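PDB 5OCR: kappa-carrageenase from Zobellia galactanivorans, which probably hydrolyses the sulfated red-algal galactan kappa-carrageenan through this glycoside hydrolase family 16 domain of a longer protein. Local coordinates for residues Tyr150-Leu164 / Pro183-Ser197. Numbering follows the deposited sequence. Where two conformers were deposited one is given.
Unlike the reference sequence in segment 183-197: W194 (reference Met). Residue 193 of segment 183-197 comes from a tag, linker or insertion.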
# COMPACT_ATOMS: atom_id res chain seq x y z
N TYR A 150 -18.03 -4.58 3.05
CA TYR A 150 -17.73 -5.59 4.11
C TYR A 150 -18.97 -5.85 4.92
O TYR A 150 -19.53 -4.94 5.47
CB TYR A 150 -16.55 -5.11 5.00
CG TYR A 150 -16.22 -6.04 6.13
CD1 TYR A 150 -15.83 -7.34 5.90
CD2 TYR A 150 -16.32 -5.62 7.46
CE1 TYR A 150 -15.52 -8.19 6.97
CE2 TYR A 150 -16.02 -6.46 8.51
CZ TYR A 150 -15.60 -7.70 8.24
OH TYR A 150 -15.38 -8.56 9.29
N GLU A 151 -19.44 -7.08 4.96
CA GLU A 151 -20.61 -7.39 5.79
C GLU A 151 -21.74 -6.42 5.62
O GLU A 151 -22.21 -5.84 6.57
CB GLU A 151 -20.21 -7.49 7.24
CG GLU A 151 -19.28 -8.66 7.38
CD GLU A 151 -19.17 -9.17 8.80
OE1 GLU A 151 -18.90 -10.38 8.91
OE2 GLU A 151 -19.35 -8.38 9.77
N GLY A 152 -22.13 -6.20 4.37
CA GLY A 152 -23.26 -5.37 4.11
C GLY A 152 -23.03 -3.86 4.24
O GLY A 152 -23.97 -3.11 4.01
N HIS A 153 -21.81 -3.42 4.63
CA HIS A 153 -21.45 -1.99 4.67
C HIS A 153 -20.64 -1.62 3.45
O HIS A 153 -19.57 -2.20 3.18
CB HIS A 153 -20.71 -1.63 5.97
CG HIS A 153 -20.77 -0.15 6.32
ND1 HIS A 153 -19.90 0.78 5.78
CD2 HIS A 153 -21.61 0.56 7.20
CE1 HIS A 153 -20.19 2.02 6.27
NE2 HIS A 153 -21.24 1.89 7.13
N GLN A 154 -21.13 -0.63 2.68
CA GLN A 154 -20.41 -0.11 1.56
C GLN A 154 -19.58 1.13 1.99
O GLN A 154 -20.15 2.14 2.44
CB GLN A 154 -21.41 0.29 0.45
CG GLN A 154 -20.69 0.96 -0.71
CD GLN A 154 -19.66 0.07 -1.32
OE1 GLN A 154 -19.99 -0.98 -1.87
NE2 GLN A 154 -18.38 0.48 -1.26
N ASP A 155 -18.25 1.08 1.83
CA ASP A 155 -17.47 2.25 2.19
C ASP A 155 -17.57 3.34 1.11
O ASP A 155 -17.87 3.08 -0.06
CB ASP A 155 -15.99 1.86 2.34
CG ASP A 155 -15.70 1.07 3.64
OD1 ASP A 155 -16.60 0.90 4.56
OD2 ASP A 155 -14.51 0.67 3.81
N ASP A 156 -17.22 4.56 1.52
CA ASP A 156 -17.15 5.70 0.58
C ASP A 156 -15.76 6.32 0.76
O ASP A 156 -14.86 5.70 1.33
CB ASP A 156 -18.26 6.76 0.83
CG ASP A 156 -18.23 7.36 2.26
OD1 ASP A 156 -19.25 7.92 2.76
OD2 ASP A 156 -17.17 7.34 2.92
N ILE A 157 -15.58 7.49 0.14
CA ILE A 157 -14.26 8.10 0.05
C ILE A 157 -13.63 8.43 1.46
O ILE A 157 -12.43 8.51 1.60
CB ILE A 157 -14.33 9.35 -0.82
CG1 ILE A 157 -12.90 9.74 -1.23
CG2 ILE A 157 -14.89 10.52 -0.03
CD1 ILE A 157 -12.64 10.08 -2.69
N TYR A 158 -14.45 8.59 2.50
CA TYR A 158 -13.92 8.95 3.82
C TYR A 158 -13.35 7.74 4.60
O TYR A 158 -12.67 7.90 5.63
CB TYR A 158 -15.06 9.54 4.63
CG TYR A 158 -15.51 10.87 4.05
CD1 TYR A 158 -14.80 12.06 4.35
CD2 TYR A 158 -16.63 10.95 3.23
CE1 TYR A 158 -15.23 13.29 3.83
CE2 TYR A 158 -17.03 12.20 2.67
CZ TYR A 158 -16.33 13.32 2.98
OH TYR A 158 -16.77 14.56 2.49
N ASP A 159 -13.73 6.54 4.14
CA ASP A 159 -13.31 5.30 4.83
C ASP A 159 -11.93 4.87 4.33
O ASP A 159 -11.68 4.88 3.12
CB ASP A 159 -14.32 4.18 4.55
CG ASP A 159 -15.73 4.54 5.12
OD1 ASP A 159 -15.84 4.91 6.30
OD2 ASP A 159 -16.76 4.45 4.38
N MET A 160 -11.11 4.40 5.27
CA MET A 160 -9.85 3.75 4.87
C MET A 160 -9.61 2.44 5.55
O MET A 160 -10.22 2.13 6.57
CB MET A 160 -8.65 4.71 5.03
CG MET A 160 -8.39 4.99 6.50
SD MET A 160 -7.32 6.48 6.64
CE MET A 160 -8.27 7.84 5.98
N ASP A 161 -8.72 1.65 4.96
CA ASP A 161 -8.43 0.32 5.49
C ASP A 161 -6.97 0.24 5.85
O ASP A 161 -6.12 0.86 5.20
CB ASP A 161 -8.68 -0.69 4.38
CG ASP A 161 -10.14 -0.64 3.91
OD1 ASP A 161 -11.00 -0.80 4.79
OD2 ASP A 161 -10.43 -0.37 2.70
N LEU A 162 -6.70 -0.49 6.93
CA LEU A 162 -5.39 -0.52 7.52
C LEU A 162 -5.14 -1.99 7.88
O LEU A 162 -4.87 -2.31 9.02
CB LEU A 162 -5.20 0.44 8.72
CG LEU A 162 -5.78 1.87 8.52
CD1 LEU A 162 -7.22 1.97 9.05
CD2 LEU A 162 -4.93 2.79 9.38
N ASN A 163 -5.07 -2.89 6.89
CA ASN A 163 -5.21 -4.33 7.18
C ASN A 163 -3.91 -5.12 7.21
O ASN A 163 -2.92 -4.60 6.73
CB ASN A 163 -6.00 -4.96 6.02
CG ASN A 163 -7.42 -4.47 6.03
OD1 ASN A 163 -7.95 -4.14 7.08
ND2 ASN A 163 -8.08 -4.53 4.91
N LEU A 164 -3.93 -6.27 7.88
CA LEU A 164 -2.80 -7.19 7.82
C LEU A 164 -3.12 -8.39 6.95
O LEU A 164 -4.26 -8.86 6.94
CB LEU A 164 -2.56 -7.80 9.20
CG LEU A 164 -2.14 -6.75 10.24
CD1 LEU A 164 -2.25 -7.30 11.67
CD2 LEU A 164 -0.82 -6.10 9.95
N PRO A 183 -11.08 -11.08 11.15
CA PRO A 183 -11.15 -9.67 11.20
C PRO A 183 -10.67 -9.09 12.54
O PRO A 183 -10.07 -7.96 12.58
CB PRO A 183 -12.66 -9.40 11.01
CG PRO A 183 -13.33 -10.68 11.42
CD PRO A 183 -12.40 -11.69 10.86
N GLN A 184 -10.91 -9.85 13.62
CA GLN A 184 -10.42 -9.37 14.95
C GLN A 184 -8.91 -9.28 15.00
O GLN A 184 -8.40 -8.36 15.68
CB GLN A 184 -10.87 -10.31 16.06
CG GLN A 184 -10.73 -9.68 17.41
CD GLN A 184 -11.98 -8.96 17.74
OE1 GLN A 184 -12.29 -7.90 17.18
NE2 GLN A 184 -12.75 -9.56 18.64
N GLU A 185 -8.20 -10.21 14.29
CA GLU A 185 -6.77 -10.23 14.27
C GLU A 185 -6.14 -9.32 13.19
O GLU A 185 -5.01 -8.85 13.38
CB GLU A 185 -6.32 -11.69 14.19
CG GLU A 185 -6.94 -12.43 15.41
CD GLU A 185 -6.64 -13.90 15.42
OE1 GLU A 185 -5.69 -14.26 14.74
OE2 GLU A 185 -7.38 -14.69 16.09
N GLN A 186 -6.89 -9.08 12.10
CA GLN A 186 -6.27 -8.55 10.89
C GLN A 186 -6.96 -7.41 10.19
O GLN A 186 -6.38 -6.83 9.32
CB GLN A 186 -5.96 -9.65 9.89
CG GLN A 186 -4.99 -10.69 10.42
CD GLN A 186 -4.72 -11.79 9.48
OE1 GLN A 186 -4.60 -12.94 9.92
NE2 GLN A 186 -4.66 -11.48 8.18
N LEU A 187 -8.20 -7.11 10.50
CA LEU A 187 -8.94 -6.06 9.73
C LEU A 187 -9.00 -4.80 10.56
O LEU A 187 -9.55 -4.83 11.68
CB LEU A 187 -10.37 -6.55 9.40
CG LEU A 187 -11.20 -5.66 8.47
CD1 LEU A 187 -12.01 -6.52 7.46
CD2 LEU A 187 -12.20 -4.77 9.27
N ASN A 188 -8.60 -3.66 9.96
CA ASN A 188 -8.86 -2.38 10.57
C ASN A 188 -9.52 -1.44 9.58
O ASN A 188 -9.08 -1.31 8.46
CB ASN A 188 -7.52 -1.73 10.98
CG ASN A 188 -6.86 -2.45 12.10
OD1 ASN A 188 -7.45 -2.72 13.15
ND2 ASN A 188 -5.62 -2.83 11.87
N LYS A 189 -10.55 -0.73 10.02
CA LYS A 189 -11.21 0.29 9.20
C LYS A 189 -11.21 1.57 10.05
O LYS A 189 -11.32 1.51 11.32
CB LYS A 189 -12.65 -0.17 8.91
CG LYS A 189 -12.66 -1.25 7.82
CD LYS A 189 -14.08 -1.61 7.37
CE LYS A 189 -14.07 -2.57 6.18
NZ LYS A 189 -13.70 -1.86 4.90
N TRP A 190 -11.01 2.71 9.40
CA TRP A 190 -11.18 3.99 10.11
C TRP A 190 -11.81 4.97 9.20
O TRP A 190 -11.48 5.02 8.03
CB TRP A 190 -9.82 4.51 10.59
CG TRP A 190 -9.89 5.77 11.41
CD1 TRP A 190 -10.27 5.94 12.73
CD2 TRP A 190 -9.54 7.10 10.95
NE1 TRP A 190 -10.16 7.29 13.09
CE2 TRP A 190 -9.75 8.02 12.09
CE3 TRP A 190 -9.01 7.61 9.75
CZ2 TRP A 190 -9.49 9.39 11.99
CZ3 TRP A 190 -8.74 8.98 9.69
CH2 TRP A 190 -8.95 9.83 10.79
N ARG A 191 -12.78 5.76 9.71
CA ARG A 191 -13.41 6.83 8.98
C ARG A 191 -12.88 8.21 9.31
O ARG A 191 -12.89 8.65 10.53
CB ARG A 191 -14.97 6.75 9.14
CG ARG A 191 -15.60 7.75 8.19
CD ARG A 191 -17.18 7.63 8.44
NE ARG A 191 -17.87 8.50 7.47
CZ ARG A 191 -18.10 8.18 6.18
NH1 ARG A 191 -17.67 6.98 5.72
NH2 ARG A 191 -18.71 9.05 5.33
N ALA A 192 -12.38 8.94 8.28
CA ALA A 192 -11.72 10.24 8.52
C ALA A 192 -12.79 11.34 8.55
O ALA A 192 -13.87 11.15 7.92
CB ALA A 192 -10.74 10.50 7.34
N PRO A 193 -12.49 12.45 9.22
CA PRO A 193 -13.44 13.59 9.16
C PRO A 193 -13.16 14.48 7.93
O PRO A 193 -13.82 15.54 7.75
CB PRO A 193 -13.17 14.30 10.50
CG PRO A 193 -11.67 14.12 10.69
CD PRO A 193 -11.45 12.67 10.25
N TRP A 194 -12.22 14.11 7.06
CA TRP A 194 -11.83 14.89 5.85
C TRP A 194 -11.67 13.91 4.71
O TRP A 194 -11.57 12.70 4.93
CB TRP A 194 -10.47 15.62 6.10
CG TRP A 194 -9.58 14.91 7.11
CD1 TRP A 194 -9.30 15.26 8.44
CD2 TRP A 194 -8.76 13.72 6.85
NE1 TRP A 194 -8.42 14.37 9.01
CE2 TRP A 194 -8.06 13.41 8.09
CE3 TRP A 194 -8.54 12.93 5.74
CZ2 TRP A 194 -7.17 12.32 8.18
CZ3 TRP A 194 -7.70 11.81 5.85
CH2 TRP A 194 -7.01 11.54 7.03
N ASP A 195 -11.71 14.43 3.47
CA ASP A 195 -11.63 13.59 2.30
C ASP A 195 -10.12 13.35 2.05
O ASP A 195 -9.41 14.28 1.72
CB ASP A 195 -12.25 14.44 1.15
CG ASP A 195 -12.14 13.76 -0.20
OD1 ASP A 195 -11.31 12.81 -0.38
OD2 ASP A 195 -12.85 14.20 -1.13
N PRO A 196 -9.62 12.08 2.17
CA PRO A 196 -8.19 11.75 1.99
C PRO A 196 -7.67 12.05 0.60
O PRO A 196 -6.43 12.13 0.43
CB PRO A 196 -8.08 10.20 2.29
CG PRO A 196 -9.39 9.94 3.06
CD PRO A 196 -10.44 10.86 2.41
N SER A 197 -8.54 12.19 -0.40
CA SER A 197 -8.12 12.46 -1.75
C SER A 197 -7.81 13.94 -1.94
O SER A 197 -7.32 14.27 -3.00
CB SER A 197 -9.20 11.99 -2.76
OG SER A 197 -10.35 12.87 -2.82
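R191 reaches across to D159 and D156 with CG anti to the backbone N (chi1 -172°) and a straight chain out to NE, which carries the guanidinium past its antiparallel partner D159. CB and CG run alongside D159 OD1, CG at 3.4 Å, and CD stays beside the same oxygen. CZ then lies under Y158 CB, centred 3.6 Å above the guanidinium plane. At the tip a salt bridge grips D156 end-on: NH2 meets the syn lone pair of OD1 at 2.9 Å, while NH1 takes OD2, tilted 26° from the guanidinium plane. NH1 also salt-bridges D159 OD1, though that hydrogen bond is weak. Because Y158 N bonds D156 OD2 from the opposite face of the carboxylate plane to R191 NH1, closing an Asx turn, an alanine at D156 would probably leave this amide without its side-chain acceptor and NH2 without its carboxylate mate, with NH1 left on D159. On the same sheet face, K189 NZ salt-bridges D155 OD2 and D161 OD1, each at 2.9 Å, and also D148. On the other, M160 SD meets the W190 ring edge, 3.7 Å from CE3. The M160 N to W190 O bond (2.9 Å, 165°) joins short strand 189-191 to strand 159-170 of the beta-jellyroll, strand 134-144 flanking the latter and strands 211-216 and 219-225 packing against L162 and W190.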